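Local structure of beta-porphyranase B (Bacteroides plebeius, 4AWD) at residues A[37-42]-A[315-320]; A[184-189]-A[198-203]; A[207-212]-A[269-274]; A[253-256]-A[262-265]. The protein cleaves the sulfated red-algal polysaccharide porphyran at beta-1,4 linkages between beta-D-galactose and alpha-L-galactose-6-sulfate, releasing mostly a disaccharide. All blocks are in the same frame, centred on the assembly; numbering follows the deposited sequence.

Interaction 1 of 4, residues A[37-42]-A[315-320]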
loop_
_atom_site.group_PDB
_atom_site.type_symbol
_atom_site.label_atom_id
_atom_site.label_comp_id
_atom_site.label_asym_id
_atom_site.label_seq_id
_atom_site.Cartn_x
_atom_site.Cartn_y
_atom_site.Cartn_z
ATOM N N LYS A 37 2.186 -5.666 22.499
ATOM C CA LYS A 37 1.237 -6.646 23.061
ATOM C C LYS A 37 0.489 -7.437 21.996
ATOM O O LYS A 37 0.248 -8.629 22.165
ATOM C CB LYS A 37 0.113 -5.931 23.802
ATOM C CG LYS A 37 0.425 -5.271 25.097
ATOM C CD LYS A 37 -0.889 -4.785 25.741
ATOM C CE LYS A 37 -1.798 -4.098 24.727
ATOM N NZ LYS A 37 -2.790 -3.190 25.369
ATOM N N ASN A 38 0.062 -6.732 20.942
ATOM C CA ASN A 38 -0.842 -7.274 19.927
ATOM C C ASN A 38 -0.156 -7.963 18.753
ATOM O O ASN A 38 -0.796 -8.673 17.990
ATOM C CB ASN A 38 -1.766 -6.178 19.401
ATOM C CG ASN A 38 -2.654 -5.598 20.476
ATOM O OD1 ASN A 38 -3.373 -6.324 21.151
ATOM N ND2 ASN A 38 -2.605 -4.281 20.645
ATOM N N LEU A 39 1.143 -7.741 18.608
ATOM C CA LEU A 39 1.915 -8.380 17.548
ATOM C C LEU A 39 2.018 -9.893 17.782
ATOM O O LEU A 39 1.831 -10.365 18.908
ATOM C CB LEU A 39 3.308 -7.718 17.407
ATOM C CG LEU A 39 3.432 -6.520 16.450
ATOM C CD1 LEU A 39 2.216 -5.574 16.468
ATOM C CD2 LEU A 39 4.710 -5.712 16.690
ATOM N N PRO A 40 2.275 -10.659 16.712
ATOM C CA PRO A 40 2.673 -12.055 16.867
ATOM C C PRO A 40 3.899 -12.159 17.754
ATOM O O PRO A 40 4.773 -11.293 17.690
ATOM C CB PRO A 40 3.037 -12.487 15.435
ATOM C CG PRO A 40 2.974 -11.247 14.599
ATOM C CD PRO A 40 2.025 -10.337 15.304
ATOM N N GLU A 41 3.948 -13.196 18.587
ATOM C CA GLU A 41 5.080 -13.406 19.479
ATOM C C GLU A 41 6.356 -13.412 18.660
ATOM O O GLU A 41 6.438 -14.077 17.624
ATOM C CB GLU A 41 4.947 -14.723 20.240
ATOM N N ALA A 42 7.331 -12.636 19.113
ATOM C CA ALA A 42 8.648 -12.614 18.508
ATOM C C ALA A 42 9.262 -14.002 18.647
ATOM O O ALA A 42 8.961 -14.714 19.617
ATOM C CB ALA A 42 9.525 -11.566 19.198
ATOM N N ARG A 315 2.248 1.920 11.868
ATOM C CA ARG A 315 3.238 1.501 12.862
ATOM C C ARG A 315 4.147 0.404 12.330
ATOM O O ARG A 315 3.677 -0.591 11.790
ATOM C CB ARG A 315 2.566 1.153 14.213
ATOM C CG ARG A 315 1.513 2.223 14.632
ATOM C CD ARG A 315 1.218 2.378 16.113
ATOM N NE ARG A 315 0.185 1.502 16.642
ATOM C CZ ARG A 315 -0.850 1.868 17.412
ATOM N NH1 ARG A 315 -1.072 3.126 17.764
ATOM N NH2 ARG A 315 -1.687 0.937 17.839
ATOM N N ALA A 316 5.455 0.620 12.431
ATOM C CA ALA A 316 6.435 -0.354 11.943
ATOM C C ALA A 316 7.342 -0.860 13.064
ATOM O O ALA A 316 7.654 -0.128 14.014
ATOM C CB ALA A 316 7.269 0.241 10.830
ATOM N N TYR A 317 7.771 -2.110 12.941
ATOM C CA TYR A 317 8.628 -2.713 13.942
ATOM C C TYR A 317 9.785 -3.492 13.325
ATOM O O TYR A 317 9.729 -3.925 12.175
ATOM C CB TYR A 317 7.815 -3.594 14.896
ATOM C CG TYR A 317 6.648 -2.871 15.545
ATOM C CD1 TYR A 317 5.437 -2.711 14.865
ATOM C CD2 TYR A 317 6.755 -2.333 16.821
ATOM C CE1 TYR A 317 4.369 -2.046 15.438
ATOM C CE2 TYR A 317 5.676 -1.668 17.410
ATOM C CZ TYR A 317 4.491 -1.531 16.705
ATOM O OH TYR A 317 3.424 -0.876 17.255
ATOM N N LYS A 318 10.841 -3.627 14.122
ATOM C CA LYS A 318 12.030 -4.405 13.813
ATOM C C LYS A 318 12.238 -5.481 14.861
ATOM O O LYS A 318 11.931 -5.285 16.036
ATOM C CB LYS A 318 13.254 -3.490 13.856
ATOM C CG LYS A 318 13.933 -3.252 12.531
ATOM C CD LYS A 318 14.749 -1.950 12.579
ATOM C CE LYS A 318 15.465 -1.749 13.921
ATOM N NZ LYS A 318 16.170 -0.434 13.978
ATOM N N LEU A 319 12.781 -6.612 14.441
ATOM C CA LEU A 319 13.241 -7.610 15.390
ATOM C C LEU A 319 14.688 -7.343 15.790
ATOM O O LEU A 319 15.554 -7.088 14.950
ATOM C CB LEU A 319 13.110 -9.015 14.822
ATOM C CG LEU A 319 11.718 -9.634 14.854
ATOM C CD1 LEU A 319 11.774 -10.934 14.092
ATOM C CD2 LEU A 319 11.242 -9.868 16.284
ATOM N N VAL A 320 14.931 -7.427 17.090
ATOM C CA VAL A 320 16.244 -7.202 17.669
ATOM C C VAL A 320 16.512 -8.333 18.681
ATOM O O VAL A 320 15.567 -8.827 19.304
ATOM C CB VAL A 320 16.282 -5.781 18.298
ATOM C CG1 VAL A 320 16.787 -5.769 19.718
ATOM C CG2 VAL A 320 17.042 -4.803 17.408
#
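Tyr317, the aromatic partner of Leu39, has its phenol end tied down: OH hydrogen-bonds to the backbone O of Ala32 in helix 30-34, just upstream of residues 37-42. Held there and at CB, the ring offers one face to the incoming loop. Leu39 brings a single methyl to it. CD2 stands 3.7 Å from the centroid of the Tyr317 ring and only 15° off its normal, a CH-pi contact over the face. The methyl is displaced toward the rim, with Leu39 CD2 at 3.6 Å from Tyr317 CD1. The tyrosine torsion sets this up: with CG beside the backbone N (chi1 -54°), the ring reaches from its strand under the leucine. That strand, 308-321, lies in the beta sandwich of the GH16 jelly roll; Tyr317 pairs through its backbone with Tyr135 and Lys318 with Val49, on two different neighbouring strands. The loop 37-42 runs beside this strand, shares little surface with it, and meets it again at Ala42, three residues along the loop and two along the strand, where Ala42 CB touches Leu319 CD2 at 3.8 Å. Trp48 of strand 46-50 packs against Leu39, Tyr317 and Leu319 alike, and its NE1 hydrogen-bonds to Pro40 O.

Interaction 2 of 4, residues A[184-189]-A[198-203]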
loop_
_atom_site.group_PDB
_atom_site.type_symbol
_atom_site.label_atom_id
_atom_site.label_comp_id
_atom_site.label_asym_id
_atom_site.label_seq_id
_atom_site.Cartn_x
_atom_site.Cartn_y
_atom_site.Cartn_z
ATOM N N GLY A 184 -14.462 1.209 -0.883
ATOM C CA GLY A 184 -15.642 1.149 -0.049
ATOM C C GLY A 184 -16.913 0.723 -0.758
ATOM O O GLY A 184 -17.794 0.105 -0.140
ATOM N N ILE A 185 -17.032 1.088 -2.035
ATOM C CA ILE A 185 -18.209 0.742 -2.845
ATOM C C ILE A 185 -17.805 -0.119 -4.042
ATOM O O ILE A 185 -16.798 0.160 -4.706
ATOM C CB ILE A 185 -18.937 2.002 -3.398
ATOM C CG1 ILE A 185 -19.411 2.923 -2.261
ATOM C CG2 ILE A 185 -20.096 1.583 -4.330
ATOM C CD1 ILE A 185 -19.874 4.335 -2.733
ATOM N N ILE A 186 -18.607 -1.142 -4.317
ATOM C CA ILE A 186 -18.389 -2.029 -5.450
ATOM C C ILE A 186 -19.483 -1.803 -6.505
ATOM O O ILE A 186 -20.668 -1.961 -6.201
ATOM C CB ILE A 186 -18.404 -3.511 -4.996
ATOM C CG1 ILE A 186 -17.332 -3.787 -3.921
ATOM C CG2 ILE A 186 -18.233 -4.436 -6.192
ATOM C CD1 ILE A 186 -15.875 -3.475 -4.338
ATOM N N ARG A 187 -19.096 -1.450 -7.734
ATOM C CA ARG A 187 -20.077 -1.151 -8.790
ATOM C C ARG A 187 -19.987 -2.032 -10.050
ATOM O O ARG A 187 -20.996 -2.580 -10.496
ATOM C CB ARG A 187 -20.027 0.330 -9.179
ATOM C CG ARG A 187 -20.734 1.260 -8.211
ATOM C CD ARG A 187 -20.489 2.695 -8.607
ATOM N NE ARG A 187 -21.131 3.663 -7.725
ATOM C CZ ARG A 187 -20.770 4.943 -7.631
ATOM N NH1 ARG A 187 -19.741 5.418 -8.347
ATOM N NH2 ARG A 187 -21.431 5.752 -6.800
ATOM N N SER A 188 -18.789 -2.168 -10.618
ATOM C CA SER A 188 -18.617 -2.890 -11.872
ATOM C C SER A 188 -18.427 -4.383 -11.651
ATOM O O SER A 188 -17.311 -4.893 -11.542
ATOM C CB SER A 188 -17.465 -2.295 -12.669
ATOM O OG SER A 188 -17.800 -0.986 -13.085
ATOM N N VAL A 189 -19.545 -5.089 -11.587
ATOM C CA VAL A 189 -19.526 -6.519 -11.318
ATOM C C VAL A 189 -20.028 -7.264 -12.543
ATOM O O VAL A 189 -21.217 -7.246 -12.850
ATOM C CB VAL A 189 -20.384 -6.881 -10.078
ATOM C CG1 VAL A 189 -20.154 -8.330 -9.668
ATOM C CG2 VAL A 189 -20.076 -5.955 -8.928
ATOM N N THR A 198 -17.255 -8.925 -3.588
ATOM C CA THR A 198 -17.103 -8.731 -2.144
ATOM C C THR A 198 -15.726 -8.146 -1.812
ATOM O O THR A 198 -15.222 -8.331 -0.691
ATOM C CB THR A 198 -17.173 -10.079 -1.431
ATOM O OG1 THR A 198 -16.294 -11.001 -2.105
ATOM C CG2 THR A 198 -18.604 -10.625 -1.422
ATOM N N TRP A 199 -15.110 -7.466 -2.779
ATOM C CA TRP A 199 -13.736 -6.999 -2.639
ATOM C C TRP A 199 -13.523 -6.075 -1.427
ATOM O O TRP A 199 -12.442 -6.058 -0.851
ATOM C CB TRP A 199 -13.306 -6.295 -3.912
ATOM C CG TRP A 199 -11.844 -6.335 -4.192
ATOM C CD1 TRP A 199 -11.087 -7.444 -4.469
ATOM C CD2 TRP A 199 -10.962 -5.214 -4.277
ATOM N NE1 TRP A 199 -9.785 -7.079 -4.719
ATOM C CE2 TRP A 199 -9.679 -5.716 -4.601
ATOM C CE3 TRP A 199 -11.130 -3.829 -4.111
ATOM C CZ2 TRP A 199 -8.564 -4.884 -4.758
ATOM C CZ3 TRP A 199 -10.013 -2.991 -4.271
ATOM C CH2 TRP A 199 -8.751 -3.527 -4.592
ATOM N N ASN A 200 -14.564 -5.321 -1.059
ATOM C CA ASN A 200 -14.564 -4.518 0.156
ATOM C C ASN A 200 -14.647 -5.315 1.466
ATOM O O ASN A 200 -14.623 -4.709 2.558
ATOM C CB ASN A 200 -15.679 -3.463 0.109
ATOM C CG ASN A 200 -17.075 -4.059 0.271
ATOM O OD1 ASN A 200 -17.419 -5.063 -0.361
ATOM N ND2 ASN A 200 -17.893 -3.419 1.118
ATOM N N MET A 201 -14.745 -6.649 1.355
ATOM C CA MET A 201 -14.831 -7.556 2.516
ATOM C C MET A 201 -13.821 -8.696 2.467
ATOM O O MET A 201 -14.067 -9.771 3.027
ATOM C CB MET A 201 -16.235 -8.166 2.659
ATOM C CG MET A 201 -17.317 -7.149 2.915
ATOM S SD MET A 201 -18.963 -7.855 3.037
ATOM C CE MET A 201 -19.842 -6.555 2.188
ATOM N N GLN A 202 -12.699 -8.475 1.794
ATOM C CA GLN A 202 -11.696 -9.516 1.656
ATOM C C GLN A 202 -10.328 -8.923 1.965
ATOM O O GLN A 202 -10.073 -7.754 1.675
ATOM C CB GLN A 202 -11.728 -10.177 0.249
ATOM C CG GLN A 202 -13.101 -10.782 -0.214
ATOM C CD GLN A 202 -13.510 -12.090 0.506
ATOM O OE1 GLN A 202 -12.700 -12.682 1.221
ATOM N NE2 GLN A 202 -14.772 -12.542 0.312
ATOM N N MET A 203 -9.459 -9.727 2.574
ATOM C CA MET A 203 -8.084 -9.313 2.865
ATOM C C MET A 203 -7.308 -9.454 1.571
ATOM O O MET A 203 -6.648 -10.471 1.326
ATOM C CB MET A 203 -7.485 -10.202 3.967
ATOM C CG MET A 203 -6.119 -9.791 4.521
ATOM S SD MET A 203 -6.176 -8.235 5.432
ATOM C CE MET A 203 -4.435 -7.930 5.719
HETATM O O HOH W 1 -17.434 -0.839 2.432
#
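Ile186 and Asn200 bury the most surface here, with Gly184 adding a backbone oxygen. The isoleucine comes in by its longer branch. Its CD1 rests 3.8 Å from Trp199 CB and also reaches the backbone N of Asn200, while one carbon further in, Ile186 CG1 lies 3.8 Å from Asn200 OD1. A bend at chi2 (-58°) turns that methyl onto the short 3-10 segment 199-200. Asn200 works through both ends of its amide. OD1 sits against the isoleucine, whereas ND2 heads for Gly184 O but stops 3.7 Å from it, a gap bridged by one water. That water donates to Gly184 O at 2.8 Å and accepts from Asn200 ND2 at 2.9 Å, so the amide and the carbonyl are joined at one remove. The 3-10 segment is braced by its own backbone bond, Met201 N to Thr198 O at 2.7 Å. From Trp199 CB the indole leads away from Ile186 and meets Trp195 and Trp291 edge-to-face. It comes within about 4 Å of the side chain of Glu181, by similarity the proton donor, consistent with a place for these loop segments beside the GH16 active site, next to a cluster of tryptophans.

Interaction 3 of 4, residues A[207-212]-A[269-274]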
loop_
_atom_site.group_PDB
_atom_site.type_symbol
_atom_site.label_atom_id
_atom_site.label_comp_id
_atom_site.label_asym_id
_atom_site.label_seq_id
_atom_site.Cartn_x
_atom_site.Cartn_y
_atom_site.Cartn_z
ATOM N N THR A 207 1.950 -9.766 -3.391
ATOM C CA THR A 207 3.361 -9.524 -3.614
ATOM C C THR A 207 3.616 -9.477 -5.108
ATOM O O THR A 207 2.998 -10.223 -5.879
ATOM C CB THR A 207 4.225 -10.659 -3.067
ATOM O OG1 THR A 207 3.986 -11.852 -3.837
ATOM C CG2 THR A 207 3.943 -10.918 -1.569
ATOM N N HIS A 208 4.546 -8.617 -5.517
ATOM C CA HIS A 208 4.952 -8.547 -6.909
ATOM C C HIS A 208 6.466 -8.552 -6.995
ATOM O O HIS A 208 7.127 -7.748 -6.332
ATOM C CB HIS A 208 4.410 -7.274 -7.567
ATOM C CG HIS A 208 2.940 -7.064 -7.369
ATOM N ND1 HIS A 208 2.001 -7.432 -8.310
ATOM C CD2 HIS A 208 2.248 -6.515 -6.345
ATOM C CE1 HIS A 208 0.794 -7.135 -7.867
ATOM N NE2 HIS A 208 0.916 -6.574 -6.678
ATOM N N TYR A 209 7.014 -9.462 -7.796
ATOM C CA TYR A 209 8.379 -9.318 -8.256
ATOM C C TYR A 209 8.294 -8.821 -9.692
ATOM O O TYR A 209 7.864 -9.562 -10.580
ATOM C CB TYR A 209 9.137 -10.654 -8.178
ATOM C CG TYR A 209 10.621 -10.523 -8.481
ATOM C CD1 TYR A 209 11.090 -10.616 -9.776
ATOM C CD2 TYR A 209 11.544 -10.289 -7.470
ATOM C CE1 TYR A 209 12.448 -10.504 -10.069
ATOM C CE2 TYR A 209 12.905 -10.158 -7.755
ATOM C CZ TYR A 209 13.344 -10.278 -9.060
ATOM O OH TYR A 209 14.678 -10.158 -9.378
ATOM N N TRP A 210 8.679 -7.568 -9.923
ATOM C CA TRP A 210 8.591 -6.992 -11.263
ATOM C C TRP A 210 9.839 -7.325 -12.054
ATOM O O TRP A 210 10.951 -7.089 -11.582
ATOM C CB TRP A 210 8.405 -5.469 -11.201
ATOM C CG TRP A 210 7.087 -5.076 -10.668
ATOM C CD1 TRP A 210 6.797 -4.729 -9.381
ATOM C CD2 TRP A 210 5.854 -5.005 -11.394
ATOM N NE1 TRP A 210 5.455 -4.443 -9.256
ATOM C CE2 TRP A 210 4.851 -4.606 -10.476
ATOM C CE3 TRP A 210 5.499 -5.224 -12.731
ATOM C CZ2 TRP A 210 3.513 -4.415 -10.855
ATOM C CZ3 TRP A 210 4.166 -5.038 -13.107
ATOM C CH2 TRP A 210 3.188 -4.638 -12.162
ATOM N N TYR A 211 9.663 -7.860 -13.256
ATOM C CA TYR A 211 10.804 -8.213 -14.097
ATOM C C TYR A 211 10.630 -7.759 -15.532
ATOM O O TYR A 211 9.539 -7.882 -16.110
ATOM C CB TYR A 211 11.077 -9.712 -14.070
ATOM C CG TYR A 211 12.285 -10.124 -14.890
ATOM C CD1 TYR A 211 13.574 -10.005 -14.369
ATOM C CD2 TYR A 211 12.138 -10.633 -16.179
ATOM C CE1 TYR A 211 14.690 -10.390 -15.103
ATOM C CE2 TYR A 211 13.251 -11.019 -16.933
ATOM C CZ TYR A 211 14.525 -10.898 -16.387
ATOM O OH TYR A 211 15.635 -11.282 -17.118
ATOM N N GLN A 212 11.724 -7.250 -16.104
ATOM C CA GLN A 212 11.725 -6.750 -17.464
ATOM C C GLN A 212 13.101 -6.829 -18.108
ATOM O O GLN A 212 14.104 -6.443 -17.512
ATOM C CB GLN A 212 11.242 -5.302 -17.479
ATOM C CG GLN A 212 11.017 -4.742 -18.871
ATOM C CD GLN A 212 10.594 -3.303 -18.844
ATOM O OE1 GLN A 212 10.779 -2.606 -17.848
ATOM N NE2 GLN A 212 10.019 -2.843 -19.942
ATOM N N THR A 269 10.019 -17.272 -6.785
ATOM C CA THR A 269 11.455 -17.464 -6.900
ATOM C C THR A 269 11.866 -17.654 -8.363
ATOM O O THR A 269 12.980 -18.137 -8.653
ATOM C CB THR A 269 11.932 -18.662 -6.079
ATOM O OG1 THR A 269 11.196 -19.834 -6.480
ATOM C CG2 THR A 269 11.739 -18.402 -4.601
ATOM N N LYS A 270 10.978 -17.251 -9.277
ATOM C CA LYS A 270 11.227 -17.422 -10.698
ATOM C C LYS A 270 12.577 -16.840 -11.099
ATOM O O LYS A 270 13.368 -17.504 -11.772
ATOM C CB LYS A 270 10.110 -16.800 -11.542
ATOM C CG LYS A 270 10.127 -17.242 -13.009
ATOM C CD LYS A 270 8.901 -16.731 -13.759
ATOM C CE LYS A 270 9.028 -17.003 -15.250
ATOM N NZ LYS A 270 7.870 -16.470 -16.008
ATOM N N TYR A 271 12.853 -15.618 -10.660
ATOM C CA TYR A 271 14.045 -14.914 -11.123
ATOM C C TYR A 271 15.186 -14.844 -10.117
ATOM O O TYR A 271 16.308 -14.525 -10.488
ATOM C CB TYR A 271 13.681 -13.524 -11.641
ATOM C CG TYR A 271 12.693 -13.531 -12.797
ATOM C CD1 TYR A 271 13.112 -13.789 -14.098
ATOM C CD2 TYR A 271 11.341 -13.282 -12.582
ATOM C CE1 TYR A 271 12.208 -13.808 -15.159
ATOM C CE2 TYR A 271 10.428 -13.278 -13.641
ATOM C CZ TYR A 271 10.873 -13.542 -14.924
ATOM O OH TYR A 271 9.981 -13.536 -15.978
ATOM N N THR A 272 14.895 -15.153 -8.854
ATOM C CA THR A 272 15.894 -15.197 -7.780
ATOM C C THR A 272 15.380 -16.020 -6.605
ATOM O O THR A 272 14.186 -16.021 -6.322
ATOM C CB THR A 272 16.274 -13.788 -7.267
ATOM O OG1 THR A 272 16.950 -13.896 -6.008
ATOM C CG2 THR A 272 15.033 -12.900 -7.111
ATOM N N ASP A 273 16.296 -16.712 -5.928
ATOM C CA ASP A 273 15.981 -17.517 -4.757
ATOM C C ASP A 273 15.550 -16.653 -3.581
ATOM O O ASP A 273 14.894 -17.140 -2.659
ATOM C CB ASP A 273 17.193 -18.374 -4.347
ATOM C CG ASP A 273 17.521 -19.483 -5.373
ATOM O OD1 ASP A 273 16.583 -20.127 -5.910
ATOM O OD2 ASP A 273 18.730 -19.715 -5.634
ATOM N N THR A 274 15.937 -15.376 -3.618
ATOM C CA THR A 274 15.694 -14.445 -2.525
ATOM C C THR A 274 14.982 -13.169 -3.020
ATOM O O THR A 274 15.549 -12.072 -2.928
ATOM C CB THR A 274 17.021 -14.064 -1.833
ATOM O OG1 THR A 274 17.937 -13.542 -2.807
ATOM C CG2 THR A 274 17.652 -15.274 -1.127
#
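Tyr271 leans its side chain on two tyrosines of strand 204-213, and the contact can be followed outward along it. At the root, Tyr271 CB touches Tyr209 CE1, 3.6 Å away. CG and CD1 lie against Tyr211 CD1 and CG. CD2 meets both partners, 3.9 Å from Tyr209 CD1 and as far from Tyr211 CB. CE2 also meets Tyr211 CB, which sits over the Tyr271 face in a CH-pi contact. Tyr271 CE1 approaches Tyr211 CD2 to 3.3 Å, and at the tip CZ and OH adjoin that same carbon. The result is an offset stack: the Tyr211 and Tyr271 centroids are 3.9 Å apart and the planes 15° from parallel. Lys270 CG lies over the opposite face, offset toward the rim. Tyr209 and Tyr271 meet only rim to rim. Thr272 fills in beside Tyr209, its CG2 3.5 Å from CE2 of that ring; with chi1 at 164° its OG1 turns from the N of its own residue and accepts from Thr274 N at 3.0 Å, closing an ST turn. Trp210, between the tyrosines, points away and hydrogen-bonds Glu176, by similarity the nucleophile; Tyr209, Tyr211 and Tyr271 form an aromatic cluster on the other side of a strand that probably lines the catalytic cleft.

Interaction 4 of 4, residues A[253-256]-A[262-265]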
loop_
_atom_site.group_PDB
_atom_site.type_symbol
_atom_site.label_atom_id
_atom_site.label_comp_id
_atom_site.label_asym_id
_atom_site.label_seq_id
_atom_site.Cartn_x
_atom_site.Cartn_y
_atom_site.Cartn_z
ATOM N N VAL A 253 6.148 -13.561 3.633
ATOM C CA VAL A 253 5.399 -12.443 4.182
ATOM C C VAL A 253 4.082 -12.997 4.711
ATOM O O VAL A 253 3.486 -13.863 4.083
ATOM C CB VAL A 253 5.138 -11.355 3.124
ATOM C CG1 VAL A 253 4.616 -10.122 3.798
ATOM C CG2 VAL A 253 6.428 -10.995 2.371
ATOM N N LYS A 254 3.656 -12.528 5.884
ATOM C CA LYS A 254 2.467 -13.069 6.563
ATOM C C LYS A 254 1.492 -11.953 6.942
ATOM O O LYS A 254 1.886 -10.960 7.554
ATOM C CB LYS A 254 2.870 -13.855 7.817
ATOM C CG LYS A 254 3.869 -14.982 7.555
ATOM C CD LYS A 254 4.104 -15.903 8.778
ATOM C CE LYS A 254 4.959 -17.115 8.380
ATOM N NZ LYS A 254 5.326 -18.038 9.530
ATOM N N PHE A 255 0.215 -12.134 6.622
ATOM C CA PHE A 255 -0.752 -11.039 6.749
ATOM C C PHE A 255 -1.738 -11.162 7.905
ATOM O O PHE A 255 -2.210 -12.256 8.231
ATOM C CB PHE A 255 -1.471 -10.810 5.417
ATOM C CG PHE A 255 -0.534 -10.511 4.293
ATOM C CD1 PHE A 255 -0.080 -9.220 4.088
ATOM C CD2 PHE A 255 -0.065 -11.538 3.468
ATOM C CE1 PHE A 255 0.823 -8.934 3.060
ATOM C CE2 PHE A 255 0.829 -11.264 2.433
ATOM C CZ PHE A 255 1.274 -9.952 2.224
ATOM N N TYR A 256 -2.034 -10.023 8.526
ATOM C CA TYR A 256 -2.877 -9.975 9.718
ATOM C C TYR A 256 -4.020 -8.985 9.557
ATOM O O TYR A 256 -3.830 -7.854 9.116
ATOM C CB TYR A 256 -2.045 -9.643 10.957
ATOM C CG TYR A 256 -1.028 -10.716 11.284
ATOM C CD1 TYR A 256 0.152 -10.848 10.535
ATOM C CD2 TYR A 256 -1.249 -11.616 12.336
ATOM C CE1 TYR A 256 1.074 -11.838 10.815
ATOM C CE2 TYR A 256 -0.320 -12.619 12.627
ATOM C CZ TYR A 256 0.837 -12.718 11.865
ATOM O OH TYR A 256 1.754 -13.704 12.146
ATOM N N MET A 262 -3.944 -14.287 8.823
ATOM C CA MET A 262 -4.845 -14.580 7.710
ATOM C C MET A 262 -4.286 -15.617 6.731
ATOM O O MET A 262 -4.942 -16.617 6.466
ATOM C CB MET A 262 -5.255 -13.297 6.992
ATOM C CG MET A 262 -5.949 -12.309 7.921
ATOM S SD MET A 262 -7.612 -12.860 8.356
ATOM C CE MET A 262 -8.540 -12.310 6.916
ATOM N N TYR A 263 -3.076 -15.385 6.224
ATOM C CA TYR A 263 -2.395 -16.306 5.322
ATOM C C TYR A 263 -0.984 -15.807 5.014
ATOM O O TYR A 263 -0.602 -14.693 5.381
ATOM C CB TYR A 263 -3.183 -16.514 4.009
ATOM C CG TYR A 263 -3.508 -15.219 3.300
ATOM C CD1 TYR A 263 -2.560 -14.593 2.485
ATOM C CD2 TYR A 263 -4.759 -14.607 3.451
ATOM C CE1 TYR A 263 -2.843 -13.390 1.835
ATOM C CE2 TYR A 263 -5.049 -13.409 2.807
ATOM C CZ TYR A 263 -4.078 -12.807 2.003
ATOM O OH TYR A 263 -4.348 -11.624 1.368
ATOM N N THR A 264 -0.227 -16.650 4.320
ATOM C CA THR A 264 1.141 -16.376 3.916
ATOM C C THR A 264 1.234 -16.221 2.404
ATOM O O THR A 264 0.477 -16.855 1.650
ATOM C CB THR A 264 2.036 -17.546 4.328
ATOM O OG1 THR A 264 1.973 -17.708 5.751
ATOM C CG2 THR A 264 3.473 -17.313 3.929
ATOM N N ILE A 265 2.158 -15.378 1.954
ATOM C CA ILE A 265 2.574 -15.444 0.571
ATOM C C ILE A 265 4.079 -15.616 0.505
ATOM O O ILE A 265 4.825 -14.815 1.069
ATOM C CB ILE A 265 2.129 -14.212 -0.263
ATOM C CG1 ILE A 265 0.602 -14.052 -0.235
ATOM C CG2 ILE A 265 2.643 -14.333 -1.693
ATOM C CD1 ILE A 265 0.082 -12.832 -0.985
#
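Phe255 and Tyr263 put their rings on the same face of a beta hairpin, strands 252-257 and 260-265; segments 253-256 and 262-265 run antiparallel, their axes at 161°. The rings cross obliquely, planes at 48°, with Phe255 CD2 3.7 Å from Tyr263 CE1. Tyr263 takes the position between its backbone N and carbonyl carbon (chi1 54°), which swings its ring toward the phenylalanine while OH goes on to hydrogen-bond Met203 O. Further round the Phe255 ring, CE2 packs on Ile265 CD1 at 3.8 Å. Val253 joins this apolar face, and Leu177 of strand 168-182 closes over Val253 and Phe255, so the hairpin contributes to the hydrophobic filling of the GH16 sandwich. On the other face Lys254 and Thr264 lie side by side, the extended lysine chain running past Thr264 OG1, which bonds Tyr261 OH. Val253 and Ile265 form a regular hydrogen-bonded pair, with Ile265 N to Val253 O at 2.9 Å. Near the turn the pattern shifts: Phe255 N donates to Tyr263 O at 3.0 Å, yet Phe255 O is taken by Met262 N at 2.7 Å, in a manner resembling a classic beta bulge. Val253 O gains a second, weaker neighbour in a bent CA-H...O contact, Thr264 CA lying 3.4 Å from Val253 O.

Overall arrangement
Interaction 1 closes nearly the whole chain: the N-terminal loop 37-42 lies against the last strand, and the other three contacts nest within that span. Interaction 2 comes next, pinching the excursion between strands 168-182 and 204-213. Its second segment leads almost directly into interaction 3, which joins the latter strand to the loop 269-274. Interaction 4, the hairpin, is nested inside the loop closed by interaction 3 and follows interaction 2 in series. None cross. The hairpin is also the spatial hub, touching interaction 1 through Tyr256 and Pro40, interaction 2 through Met203, and interaction 3 through Ile265 and Thr207, thereby linking the terminal strand with the loops and the strand near the probable active site.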